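Local coordinates for protein probable intron-encoded endonuclease 1 (PDB 6X1J) that cuts DNA at a specific recognition sequence as a LAGLIDADG homing endonuclease, serving the homing of a mitochondrial 21S rRNA gene intron, at residues A[45-50]-A[145-150]; A[62-67]-A[99-104]; A[80-85]-A[104-109]. All coordinates share one frame; numbering follows the deposited sequence. Where two conformers were deposited one is given.

How the interactions relate
The three contacts run outward from the metal site along one four-stranded antiparallel sheet. Interaction 1 holds both potassium ions between the ends of the two LAGLIDADG helices. Interaction 2 pairs the two middle strands, with centres 13 Å away, and reaches the site directly: W65 NE1 hydrogen-bonds to D47 OD2 at 2.9 Å, while Q62 N meets Y49 O at 3.0 Å between neighbouring strands. Interaction 3 shares A104 with interaction 2 and continues past the end of strand 98-105, where F63 CE2 packs 3.9 Å from T106 CG2. Its centre lies about 19 Å from that of interaction 1, without touching it. All three contacts also meet the bound DNA.

Interaction 1: residues A[45-50]-A[145-150]; sequences LGDVYI and FMDDGG. With K (potassium ion), chain E; K (potassium ion), chain D; nucleotides of chain C; nucleotides of chain B.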
# COMPACT_ATOMS: atom_id res chain seq x y z
N LEU A 45 3.88 -1.71 2.52
CA LEU A 45 4.71 -0.61 3.11
C LEU A 45 3.74 0.49 3.56
O LEU A 45 3.93 1.01 4.66
CB LEU A 45 5.71 -0.14 2.05
CG LEU A 45 6.86 -1.11 1.80
CD1 LEU A 45 7.62 -0.76 0.52
CD2 LEU A 45 7.83 -1.14 3.02
N GLY A 46 2.66 0.70 2.79
CA GLY A 46 1.60 1.69 3.06
C GLY A 46 0.45 1.20 3.94
O GLY A 46 0.69 0.83 5.10
N ASP A 47 -0.77 1.25 3.40
CA ASP A 47 -2.05 1.25 4.15
C ASP A 47 -2.70 -0.15 4.25
O ASP A 47 -3.72 -0.29 4.99
CB ASP A 47 -2.99 2.24 3.46
CG ASP A 47 -2.58 3.70 3.69
OD1 ASP A 47 -1.96 3.99 4.74
OD2 ASP A 47 -2.80 4.50 2.80
N VAL A 48 -2.17 -1.17 3.58
CA VAL A 48 -2.87 -2.47 3.52
C VAL A 48 -2.44 -3.38 4.69
O VAL A 48 -1.24 -3.34 5.15
CB VAL A 48 -2.65 -3.12 2.15
CG1 VAL A 48 -3.10 -4.55 2.16
CG2 VAL A 48 -3.41 -2.36 1.07
N TYR A 49 -3.42 -4.09 5.22
CA TYR A 49 -3.30 -5.21 6.20
C TYR A 49 -3.19 -6.50 5.39
O TYR A 49 -4.16 -6.83 4.65
CB TYR A 49 -4.51 -5.18 7.13
CG TYR A 49 -4.55 -6.19 8.23
CD1 TYR A 49 -3.49 -7.02 8.53
CD2 TYR A 49 -5.68 -6.28 9.03
CE1 TYR A 49 -3.54 -7.91 9.60
CE2 TYR A 49 -5.76 -7.17 10.08
CZ TYR A 49 -4.68 -7.99 10.38
OH TYR A 49 -4.78 -8.87 11.42
N ILE A 50 -2.00 -7.10 5.39
CA ILE A 50 -1.81 -8.46 4.80
C ILE A 50 -1.81 -9.46 5.95
O ILE A 50 -0.83 -9.49 6.79
CB ILE A 50 -0.61 -8.55 3.84
CG1 ILE A 50 -0.52 -9.96 3.22
CG2 ILE A 50 0.68 -8.09 4.48
CD1 ILE A 50 0.25 -9.99 1.92
N PHE A 145 3.87 5.73 -1.83
CA PHE A 145 3.70 7.20 -1.71
C PHE A 145 2.21 7.59 -1.63
O PHE A 145 1.83 8.44 -0.79
CB PHE A 145 4.47 7.93 -2.83
CG PHE A 145 4.45 9.43 -2.63
CD1 PHE A 145 5.29 10.02 -1.70
CD2 PHE A 145 3.52 10.22 -3.27
CE1 PHE A 145 5.19 11.38 -1.42
CE2 PHE A 145 3.44 11.58 -3.00
CZ PHE A 145 4.27 12.15 -2.08
N MET A 146 1.30 7.01 -2.42
CA MET A 146 -0.14 7.40 -2.34
C MET A 146 -0.66 7.00 -0.96
O MET A 146 -1.44 7.75 -0.35
CB MET A 146 -0.96 6.76 -3.47
CG MET A 146 -0.52 7.25 -4.86
SD MET A 146 -1.56 6.74 -6.27
CE MET A 146 -0.85 5.16 -6.74
N ASP A 147 -0.16 5.90 -0.42
CA ASP A 147 -0.57 5.39 0.91
C ASP A 147 -0.01 6.31 1.99
O ASP A 147 -0.82 7.03 2.66
CB ASP A 147 -0.16 3.94 1.05
CG ASP A 147 -1.01 2.95 0.26
OD1 ASP A 147 -1.92 3.42 -0.48
OD2 ASP A 147 -0.80 1.73 0.42
N ASP A 148 1.32 6.36 2.11
CA ASP A 148 2.04 6.88 3.32
C ASP A 148 2.83 8.16 3.01
O ASP A 148 3.57 8.64 3.89
CB ASP A 148 2.90 5.74 3.87
CG ASP A 148 2.13 4.91 4.87
OD1 ASP A 148 0.90 4.88 4.76
OD2 ASP A 148 2.75 4.33 5.78
N GLY A 149 2.67 8.69 1.81
CA GLY A 149 3.42 9.83 1.29
C GLY A 149 2.87 11.12 1.88
O GLY A 149 1.76 11.11 2.37
N GLY A 150 3.69 12.16 1.87
CA GLY A 150 3.42 13.46 2.52
C GLY A 150 4.36 14.53 2.01
O GLY A 150 5.38 14.17 1.43
K K E . 2.07 1.96 7.08
K K D . -2.28 6.90 4.46
P DC C 17 0.08 7.23 6.89
OP1 DC C 17 -0.96 6.19 6.73
OP2 DC C 17 1.51 6.82 6.81
O5' DC C 17 -0.25 8.38 5.83
C5' DC C 17 0.50 9.62 5.63
C4' DC C 17 -0.40 10.81 5.90
O4' DC C 17 -0.49 11.09 7.33
C3' DC C 17 -0.08 12.14 5.22
O3' DC C 17 -1.31 12.62 4.61
C2' DC C 17 0.44 12.99 6.36
C1' DC C 17 -0.30 12.48 7.57
N1 DC C 17 0.41 12.63 8.87
C2 DC C 17 -0.28 13.07 10.01
O2 DC C 17 -1.49 13.37 9.92
N3 DC C 17 0.38 13.17 11.19
C4 DC C 17 1.66 12.81 11.27
N4 DC C 17 2.28 12.95 12.44
C5 DC C 17 2.38 12.34 10.13
C6 DC C 17 1.71 12.25 8.97
P DA B 16 -0.48 -3.56 10.06
OP1 DA B 16 0.95 -3.58 10.45
OP2 DA B 16 -0.92 -4.45 8.98
O5' DA B 16 -1.34 -3.75 11.39
C5' DA B 16 -2.19 -4.91 11.47
C4' DA B 16 -2.96 -4.97 12.77
O4' DA B 16 -4.12 -4.12 12.69
C3' DA B 16 -3.48 -6.38 13.03
O3' DA B 16 -2.62 -6.95 14.02
C2' DA B 16 -4.91 -6.18 13.50
C1' DA B 16 -5.23 -4.71 13.31
N9 DA B 16 -6.42 -4.37 12.52
C8 DA B 16 -6.56 -4.11 11.18
N7 DA B 16 -7.78 -3.79 10.83
C5 DA B 16 -8.50 -3.86 12.02
C6 DA B 16 -9.84 -3.60 12.34
N6 DA B 16 -10.77 -3.22 11.44
N1 DA B 16 -10.22 -3.74 13.63
C2 DA B 16 -9.30 -4.09 14.53
N3 DA B 16 -8.01 -4.33 14.36
C4 DA B 16 -7.67 -4.20 13.07
O HOH W 1 5.39 3.25 5.30
O HOH W 2 -3.38 9.24 4.88
O HOH W 3 -2.98 7.99 7.51
O HOH W 4 1.43 -0.48 8.46
O HOH W 5 2.05 4.44 8.68
O HOH W 6 4.79 2.84 8.48
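D47 and D147 pass antiparallel, their carboxylates stacked with planes 26° apart. The D47 side chain can be followed outward. Its CB lies 3.8 Å from D147 OD2. A chi1 of -72° sets CG anti to the carbonyl carbon, 3.6 Å from D147 CB. At the tip both oxygens chelate the potassium ion of chain D, OD2 at 3.0 Å. D47 OD1 also lies 3.0 Å from D148 OD1, two acceptors with no hydrogen bond between them. OD2 in addition accepts a hydrogen bond from W65 NE1, and the chelated ion and this bond together probably fix the rotation of the carboxylate.

The backbone is tied as well. D47 N donates to D147 OD2 at 3.0 Å with an N-H...O angle of 169°, reaching that oxygen from above its carboxylate plane. N43 ND2 and Y70 OH hold the D147 carboxylate in turn. G46, just before D47, carries no side chain, and its CA rests 3.5 Å from D147 CB, so the two backbones meet closely here.

Each ion takes ligands from both segments. The D47 carboxylate and D147 O share the ion of chain D with OP1 and O5' of DC17 of chain C. The ion of chain E is bound by G46 O at 2.7 Å and by D148 OD2 at 2.8 Å, with L45 O more distant and waters completing much of its shell; water 1 also lies within hydrogen-bonding distance of L45 O and D148 OD2. Ligands thus come from the end of helix 34-45 and the residues just past it, and from the end of helix 138-148, as expected of the paired LAGLIDADG helices of a single-chain enzyme, where the ions probably mark the metal positions of the active site.

Interaction 2: residues A[62-67]-A[99-104]; sequences QFEWKN and VITWRA. With nucleotides of chain B; nucleotides of chain C.
E64 runs alongside R103 in the same direction, on the DNA-facing side of the two middle strands of the LAGLIDADG antiparallel sheet. The axes of strand segments 62-65 and 99-104 are antiparallel, 164° between their N-to-C directions, with F63-A104 and W65-W102 as hydrogen-bonded pairs and E64-R103 as the non-hydrogen-bonded pair between them. In E64 a chi1 of -176° sets CG anti to N; the chain continues extended, and OE2 accepts from T101, R103 and water 7. T101 OG1 donates to its anti lone pair at 2.8 Å. R103 NE forms a salt bridge with the same oxygen at 3.1 Å, approaching from above the carboxylate plane although OE2 lies in the plane of the guanidinium. Water 7 also accepts from R103 NH2 and from N6 of DA14 of chain B. The other oxygen, OE1, accepts from a cytosine N4. This network probably helps position R103 against the base. A backbone phosphate is gripped nearby: K66 N donates to OP2 of DA14 of chain B at 2.8 Å. At the tip of R103, NH1 at 2.8 Å and NH2 at 2.9 Å both donate to a single base atom, O4 of DT11 of chain C.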
# COMPACT_ATOMS: atom_id res chain seq x y z
N GLN A 62 -7.08 -6.95 3.81
CA GLN A 62 -8.17 -6.01 4.23
C GLN A 62 -7.74 -4.58 3.87
O GLN A 62 -6.61 -4.18 4.31
CB GLN A 62 -8.49 -6.11 5.72
CG GLN A 62 -8.87 -7.52 6.13
CD GLN A 62 -9.42 -7.61 7.53
OE1 GLN A 62 -9.75 -8.68 8.00
NE2 GLN A 62 -9.52 -6.49 8.23
N PHE A 63 -8.61 -3.89 3.11
CA PHE A 63 -8.43 -2.52 2.59
C PHE A 63 -9.30 -1.55 3.40
O PHE A 63 -10.47 -1.89 3.70
CB PHE A 63 -8.85 -2.45 1.13
CG PHE A 63 -8.17 -3.42 0.19
CD1 PHE A 63 -6.86 -3.22 -0.21
CD2 PHE A 63 -8.86 -4.50 -0.36
CE1 PHE A 63 -6.26 -4.08 -1.12
CE2 PHE A 63 -8.25 -5.36 -1.27
CZ PHE A 63 -6.95 -5.14 -1.65
N GLU A 64 -8.74 -0.39 3.79
CA GLU A 64 -9.53 0.70 4.41
C GLU A 64 -8.90 2.03 4.03
O GLU A 64 -7.72 2.23 4.40
CB GLU A 64 -9.65 0.52 5.93
CG GLU A 64 -10.53 1.58 6.58
CD GLU A 64 -11.08 1.19 7.94
OE1 GLU A 64 -10.57 0.21 8.51
OE2 GLU A 64 -12.03 1.86 8.42
N TRP A 65 -9.63 2.87 3.28
CA TRP A 65 -9.20 4.24 2.90
C TRP A 65 -10.36 5.22 3.12
O TRP A 65 -11.53 4.80 3.04
CB TRP A 65 -8.68 4.30 1.46
CG TRP A 65 -7.30 3.72 1.28
CD1 TRP A 65 -6.12 4.29 1.67
CD2 TRP A 65 -6.95 2.47 0.64
NE1 TRP A 65 -5.06 3.49 1.33
CE2 TRP A 65 -5.54 2.36 0.71
CE3 TRP A 65 -7.67 1.43 0.04
CZ2 TRP A 65 -4.85 1.26 0.18
CZ3 TRP A 65 -6.99 0.36 -0.49
CH2 TRP A 65 -5.60 0.26 -0.40
N LYS A 66 -10.01 6.49 3.36
CA LYS A 66 -10.91 7.66 3.29
C LYS A 66 -11.31 7.90 1.85
O LYS A 66 -12.48 8.12 1.64
CB LYS A 66 -10.20 8.92 3.82
CG LYS A 66 -11.06 10.17 3.90
CD LYS A 66 -10.29 11.41 4.35
CE LYS A 66 -11.22 12.59 4.58
NZ LYS A 66 -11.93 12.44 5.88
N ASN A 67 -10.37 7.89 0.90
CA ASN A 67 -10.63 8.30 -0.50
C ASN A 67 -11.36 7.19 -1.27
O ASN A 67 -10.86 6.08 -1.43
CB ASN A 67 -9.32 8.74 -1.12
CG ASN A 67 -9.50 9.41 -2.46
OD1 ASN A 67 -9.04 10.53 -2.66
ND2 ASN A 67 -10.13 8.73 -3.40
N VAL A 99 -16.98 9.31 11.90
CA VAL A 99 -15.84 9.16 10.96
C VAL A 99 -16.26 8.23 9.82
O VAL A 99 -16.76 7.14 10.13
CB VAL A 99 -14.58 8.62 11.66
CG1 VAL A 99 -13.41 8.71 10.70
CG2 VAL A 99 -14.31 9.31 12.99
N ILE A 100 -16.01 8.63 8.58
CA ILE A 100 -16.37 7.87 7.33
C ILE A 100 -15.09 7.29 6.73
O ILE A 100 -14.18 8.06 6.48
CB ILE A 100 -17.08 8.79 6.30
CG1 ILE A 100 -18.38 9.38 6.86
CG2 ILE A 100 -17.30 8.07 4.98
CD1 ILE A 100 -19.55 8.44 6.77
N THR A 101 -15.08 5.98 6.42
CA THR A 101 -14.06 5.33 5.55
C THR A 101 -14.77 4.36 4.61
O THR A 101 -15.94 4.07 4.85
CB THR A 101 -13.02 4.59 6.40
OG1 THR A 101 -13.76 3.77 7.29
CG2 THR A 101 -12.12 5.49 7.20
N TRP A 102 -14.07 3.89 3.58
CA TRP A 102 -14.51 2.80 2.67
C TRP A 102 -13.68 1.53 2.96
O TRP A 102 -12.46 1.66 3.24
CB TRP A 102 -14.43 3.24 1.21
CG TRP A 102 -15.42 4.32 0.85
CD1 TRP A 102 -15.28 5.66 1.10
CD2 TRP A 102 -16.72 4.17 0.24
NE1 TRP A 102 -16.38 6.34 0.67
CE2 TRP A 102 -17.27 5.47 0.12
CE3 TRP A 102 -17.45 3.09 -0.25
CZ2 TRP A 102 -18.52 5.71 -0.44
CZ3 TRP A 102 -18.68 3.32 -0.82
CH2 TRP A 102 -19.22 4.61 -0.90
N ARG A 103 -14.32 0.35 2.92
CA ARG A 103 -13.70 -0.96 3.26
C ARG A 103 -13.96 -1.96 2.13
O ARG A 103 -15.04 -1.91 1.49
CB ARG A 103 -14.22 -1.51 4.60
CG ARG A 103 -13.85 -0.68 5.82
CD ARG A 103 -14.12 -1.44 7.12
NE ARG A 103 -13.71 -0.71 8.31
CZ ARG A 103 -13.82 -1.15 9.57
NH1 ARG A 103 -14.36 -2.33 9.83
NH2 ARG A 103 -13.39 -0.41 10.57
N ALA A 104 -12.98 -2.83 1.90
CA ALA A 104 -13.05 -3.96 0.95
C ALA A 104 -12.11 -5.04 1.48
O ALA A 104 -11.28 -4.70 2.40
CB ALA A 104 -12.69 -3.48 -0.44
P DA B 14 -6.16 6.86 4.78
OP1 DA B 14 -4.88 6.93 4.03
OP2 DA B 14 -7.36 7.31 3.96
O5' DA B 14 -6.46 5.46 5.48
C5' DA B 14 -5.49 4.40 5.63
C4' DA B 14 -4.71 4.56 6.92
O4' DA B 14 -5.62 4.82 8.03
C3' DA B 14 -3.85 3.38 7.34
O3' DA B 14 -2.77 4.01 8.05
C2' DA B 14 -4.72 2.70 8.38
C1' DA B 14 -5.39 3.88 9.06
N9 DA B 14 -6.66 3.64 9.73
C8 DA B 14 -7.92 3.72 9.19
N7 DA B 14 -8.87 3.45 10.05
C5 DA B 14 -8.19 3.16 11.22
C6 DA B 14 -8.63 2.79 12.50
N6 DA B 14 -9.92 2.68 12.84
N1 DA B 14 -7.70 2.56 13.45
C2 DA B 14 -6.41 2.68 13.11
N3 DA B 14 -5.87 3.03 11.95
C4 DA B 14 -6.83 3.26 11.03
P DA B 13 -9.71 11.92 8.32
OP1 DA B 13 -9.17 13.08 7.54
OP2 DA B 13 -11.09 11.46 8.17
O5' DA B 13 -8.81 10.63 7.99
C5' DA B 13 -7.43 10.78 7.64
C4' DA B 13 -6.75 9.43 7.63
O4' DA B 13 -6.91 8.73 8.90
C3' DA B 13 -7.23 8.44 6.58
O3' DA B 13 -6.08 7.77 6.05
C2' DA B 13 -8.14 7.51 7.36
C1' DA B 13 -7.42 7.43 8.68
N9 DA B 13 -8.25 7.08 9.84
C8 DA B 13 -9.62 7.05 9.96
N7 DA B 13 -10.04 6.66 11.14
C5 DA B 13 -8.87 6.46 11.86
C6 DA B 13 -8.63 6.07 13.18
N6 DA B 13 -9.58 5.80 14.07
N1 DA B 13 -7.34 5.95 13.57
C2 DA B 13 -6.37 6.20 12.68
N3 DA B 13 -6.47 6.56 11.41
C4 DA B 13 -7.76 6.71 11.07
P DT C 11 -19.78 -3.89 17.13
OP1 DT C 11 -20.75 -4.19 18.22
OP2 DT C 11 -19.96 -2.65 16.31
O5' DT C 11 -18.30 -3.88 17.75
C5' DT C 11 -17.73 -5.06 18.31
C4' DT C 11 -16.34 -4.78 18.84
O4' DT C 11 -15.40 -4.82 17.75
C3' DT C 11 -16.12 -3.44 19.53
O3' DT C 11 -15.18 -3.75 20.55
C2' DT C 11 -15.49 -2.59 18.44
C1' DT C 11 -14.64 -3.62 17.72
N1 DT C 11 -14.33 -3.33 16.31
C2 DT C 11 -13.05 -3.56 15.86
O2 DT C 11 -12.15 -3.97 16.57
N3 DT C 11 -12.86 -3.28 14.53
C4 DT C 11 -13.79 -2.80 13.63
O4 DT C 11 -13.47 -2.61 12.46
C5 DT C 11 -15.11 -2.59 14.17
C7 DT C 11 -16.20 -2.09 13.27
C6 DT C 11 -15.32 -2.87 15.46
O HOH W 7 -12.34 2.34 10.85

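Interaction 3: residues A[80-85]-A[104-109]; sequences EYVISP and AQTFEH. With nucleotides of chain C.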
# COMPACT_ATOMS: atom_id res chain seq x y z
N GLU A 80 -10.07 -9.92 -9.48
CA GLU A 80 -10.30 -11.38 -9.31
C GLU A 80 -10.56 -11.75 -7.85
O GLU A 80 -11.28 -12.71 -7.63
CB GLU A 80 -9.06 -12.25 -9.52
CG GLU A 80 -8.34 -12.09 -10.84
CD GLU A 80 -7.38 -10.93 -10.95
OE1 GLU A 80 -6.17 -11.15 -10.94
OE2 GLU A 80 -7.87 -9.83 -11.10
N TYR A 81 -9.83 -11.15 -6.91
CA TYR A 81 -9.67 -11.68 -5.53
C TYR A 81 -10.72 -11.06 -4.61
O TYR A 81 -10.74 -11.46 -3.42
CB TYR A 81 -8.24 -11.45 -4.99
CG TYR A 81 -7.16 -12.15 -5.77
CD1 TYR A 81 -6.85 -13.47 -5.52
CD2 TYR A 81 -6.46 -11.50 -6.78
CE1 TYR A 81 -5.86 -14.14 -6.24
CE2 TYR A 81 -5.50 -12.15 -7.53
CZ TYR A 81 -5.20 -13.48 -7.26
OH TYR A 81 -4.26 -14.15 -7.98
N VAL A 82 -11.49 -10.10 -5.15
CA VAL A 82 -12.45 -9.23 -4.40
C VAL A 82 -13.88 -9.44 -4.94
O VAL A 82 -14.16 -8.99 -6.09
CB VAL A 82 -12.10 -7.73 -4.51
CG1 VAL A 82 -13.02 -6.91 -3.61
CG2 VAL A 82 -10.64 -7.46 -4.18
N ILE A 83 -14.73 -10.07 -4.13
CA ILE A 83 -16.08 -10.56 -4.54
C ILE A 83 -17.06 -9.38 -4.47
O ILE A 83 -17.81 -9.18 -5.43
CB ILE A 83 -16.50 -11.74 -3.63
CG1 ILE A 83 -15.75 -13.02 -4.01
CG2 ILE A 83 -18.00 -11.97 -3.62
CD1 ILE A 83 -16.00 -14.17 -3.07
N SER A 84 -17.04 -8.64 -3.36
CA SER A 84 -18.01 -7.57 -2.99
C SER A 84 -17.37 -6.20 -3.19
O SER A 84 -16.17 -5.99 -2.96
CB SER A 84 -18.50 -7.70 -1.55
OG SER A 84 -19.18 -8.94 -1.34
N PRO A 85 -18.16 -5.20 -3.63
CA PRO A 85 -17.68 -3.83 -3.73
C PRO A 85 -17.38 -3.16 -2.38
O PRO A 85 -17.82 -3.59 -1.29
CB PRO A 85 -18.83 -3.10 -4.44
CG PRO A 85 -19.58 -4.20 -5.15
CD PRO A 85 -19.52 -5.36 -4.18
N ALA A 104 -12.98 -2.83 1.90
CA ALA A 104 -13.05 -3.96 0.95
C ALA A 104 -12.11 -5.04 1.48
O ALA A 104 -11.28 -4.70 2.40
CB ALA A 104 -12.69 -3.48 -0.44
N GLN A 105 -12.25 -6.29 1.00
CA GLN A 105 -11.42 -7.46 1.40
C GLN A 105 -11.16 -8.33 0.17
O GLN A 105 -12.10 -8.48 -0.67
CB GLN A 105 -12.14 -8.31 2.45
CG GLN A 105 -12.38 -7.61 3.78
CD GLN A 105 -13.52 -6.61 3.77
OE1 GLN A 105 -14.46 -6.69 2.97
NE2 GLN A 105 -13.42 -5.63 4.67
N THR A 106 -9.98 -8.93 0.06
CA THR A 106 -9.81 -10.11 -0.83
C THR A 106 -10.33 -11.27 -0.01
O THR A 106 -10.40 -11.11 1.23
CB THR A 106 -8.37 -10.43 -1.24
OG1 THR A 106 -7.74 -10.91 -0.05
CG2 THR A 106 -7.64 -9.22 -1.80
N PHE A 107 -10.66 -12.38 -0.66
CA PHE A 107 -10.74 -13.68 0.05
C PHE A 107 -9.30 -14.16 0.36
O PHE A 107 -8.36 -13.67 -0.26
CB PHE A 107 -11.58 -14.69 -0.73
CG PHE A 107 -11.27 -14.84 -2.20
CD1 PHE A 107 -10.04 -15.30 -2.62
CD2 PHE A 107 -12.25 -14.61 -3.16
CE1 PHE A 107 -9.75 -15.45 -3.97
CE2 PHE A 107 -11.97 -14.78 -4.51
CZ PHE A 107 -10.72 -15.18 -4.91
N GLU A 108 -9.15 -15.16 1.24
CA GLU A 108 -7.88 -15.93 1.41
C GLU A 108 -7.49 -16.56 0.07
O GLU A 108 -8.36 -17.02 -0.65
CB GLU A 108 -8.06 -17.02 2.46
CG GLU A 108 -8.43 -16.46 3.82
CD GLU A 108 -8.72 -17.53 4.85
OE1 GLU A 108 -8.41 -18.72 4.55
OE2 GLU A 108 -9.25 -17.17 5.94
N HIS A 109 -6.21 -16.56 -0.24
CA HIS A 109 -5.67 -17.19 -1.47
C HIS A 109 -4.15 -17.28 -1.34
O HIS A 109 -3.52 -16.26 -0.99
CB HIS A 109 -6.07 -16.45 -2.74
CG HIS A 109 -5.91 -17.26 -3.98
ND1 HIS A 109 -4.67 -17.59 -4.48
CD2 HIS A 109 -6.81 -17.76 -4.86
CE1 HIS A 109 -4.81 -18.25 -5.62
NE2 HIS A 109 -6.11 -18.36 -5.88
P DA C 7 -12.86 -16.96 2.04
OP1 DA C 7 -12.82 -17.95 0.93
OP2 DA C 7 -11.56 -16.36 2.55
O5' DA C 7 -13.89 -15.81 1.65
C5' DA C 7 -15.02 -16.06 0.79
C4' DA C 7 -16.17 -15.18 1.22
O4' DA C 7 -16.51 -15.50 2.59
C3' DA C 7 -15.89 -13.67 1.19
O3' DA C 7 -16.95 -13.01 0.48
C2' DA C 7 -15.64 -13.34 2.66
C1' DA C 7 -16.49 -14.35 3.42
N9 DA C 7 -15.92 -14.77 4.70
C8 DA C 7 -14.62 -15.16 4.90
N7 DA C 7 -14.35 -15.49 6.14
C5 DA C 7 -15.55 -15.31 6.80
C6 DA C 7 -15.93 -15.51 8.14
N6 DA C 7 -15.10 -15.94 9.08
N1 DA C 7 -17.21 -15.23 8.48
C2 DA C 7 -18.05 -14.81 7.53
N3 DA C 7 -17.81 -14.60 6.23
C4 DA C 7 -16.53 -14.87 5.93
P DC C 8 -17.13 -11.41 0.49
OP1 DC C 8 -18.03 -11.05 -0.63
OP2 DC C 8 -15.81 -10.76 0.59
O5' DC C 8 -17.71 -11.14 1.95
C5' DC C 8 -19.10 -11.18 2.11
C4' DC C 8 -19.45 -10.84 3.54
O4' DC C 8 -18.58 -11.53 4.47
C3' DC C 8 -19.35 -9.36 3.89
O3' DC C 8 -20.54 -8.91 4.50
C2' DC C 8 -18.21 -9.28 4.88
C1' DC C 8 -18.32 -10.63 5.53
N1 DC C 8 -17.12 -11.09 6.23
C2 DC C 8 -17.20 -11.39 7.59
O2 DC C 8 -18.29 -11.24 8.17
N3 DC C 8 -16.10 -11.81 8.25
C4 DC C 8 -14.95 -11.93 7.59
N4 DC C 8 -13.89 -12.36 8.28
C5 DC C 8 -14.83 -11.64 6.20
C6 DC C 8 -15.93 -11.23 5.57
O HOH W 8 -14.91 -6.11 -0.46
O HOH W 9 -15.00 -8.82 -1.32
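Y81 O accepts a hydrogen bond from F107 N at 2.9 Å, nearly in line with the carbonyl bond. T106 CA adds a weaker CA-H...O contact of 3.1 Å, and the oxygen also packs over a face of the F107 ring, 3.5 Å above the plane toward the rim. The bond joins the loop between helix 68-77 and strand 87-92 to the chain leaving strand 98-105, at the far end of the first αβ half of the LAGLIDADG fold.

F107 CG stands between its own backbone N and carbonyl carbon (chi1 48°), and the ring face lies against Y81. Y81 CA lies over the same face in a CH-pi contact, 4.1 Å from the centroid, while I83 CD1 meets the ring at its edge, 3.8 Å from CD2. The Y81 ring turns its own edge to H109 in a T-shaped pair with planes at 86°: CE1 sits over the centre of the imidazole. That imidazole is anchored by A111 N at ND1 and K26 O at NE2.

Both segments also hold successive DNA phosphates. Water 9 accepts from S84 N and lies within hydrogen-bonding distance of Q105 O and of OP2 of DC8 of chain C. S84 OG donates to OP1 of that phosphate, and E108 N donates to OP2 of DA7 of chain C at 3.0 Å, with an N-H...O angle of 161°.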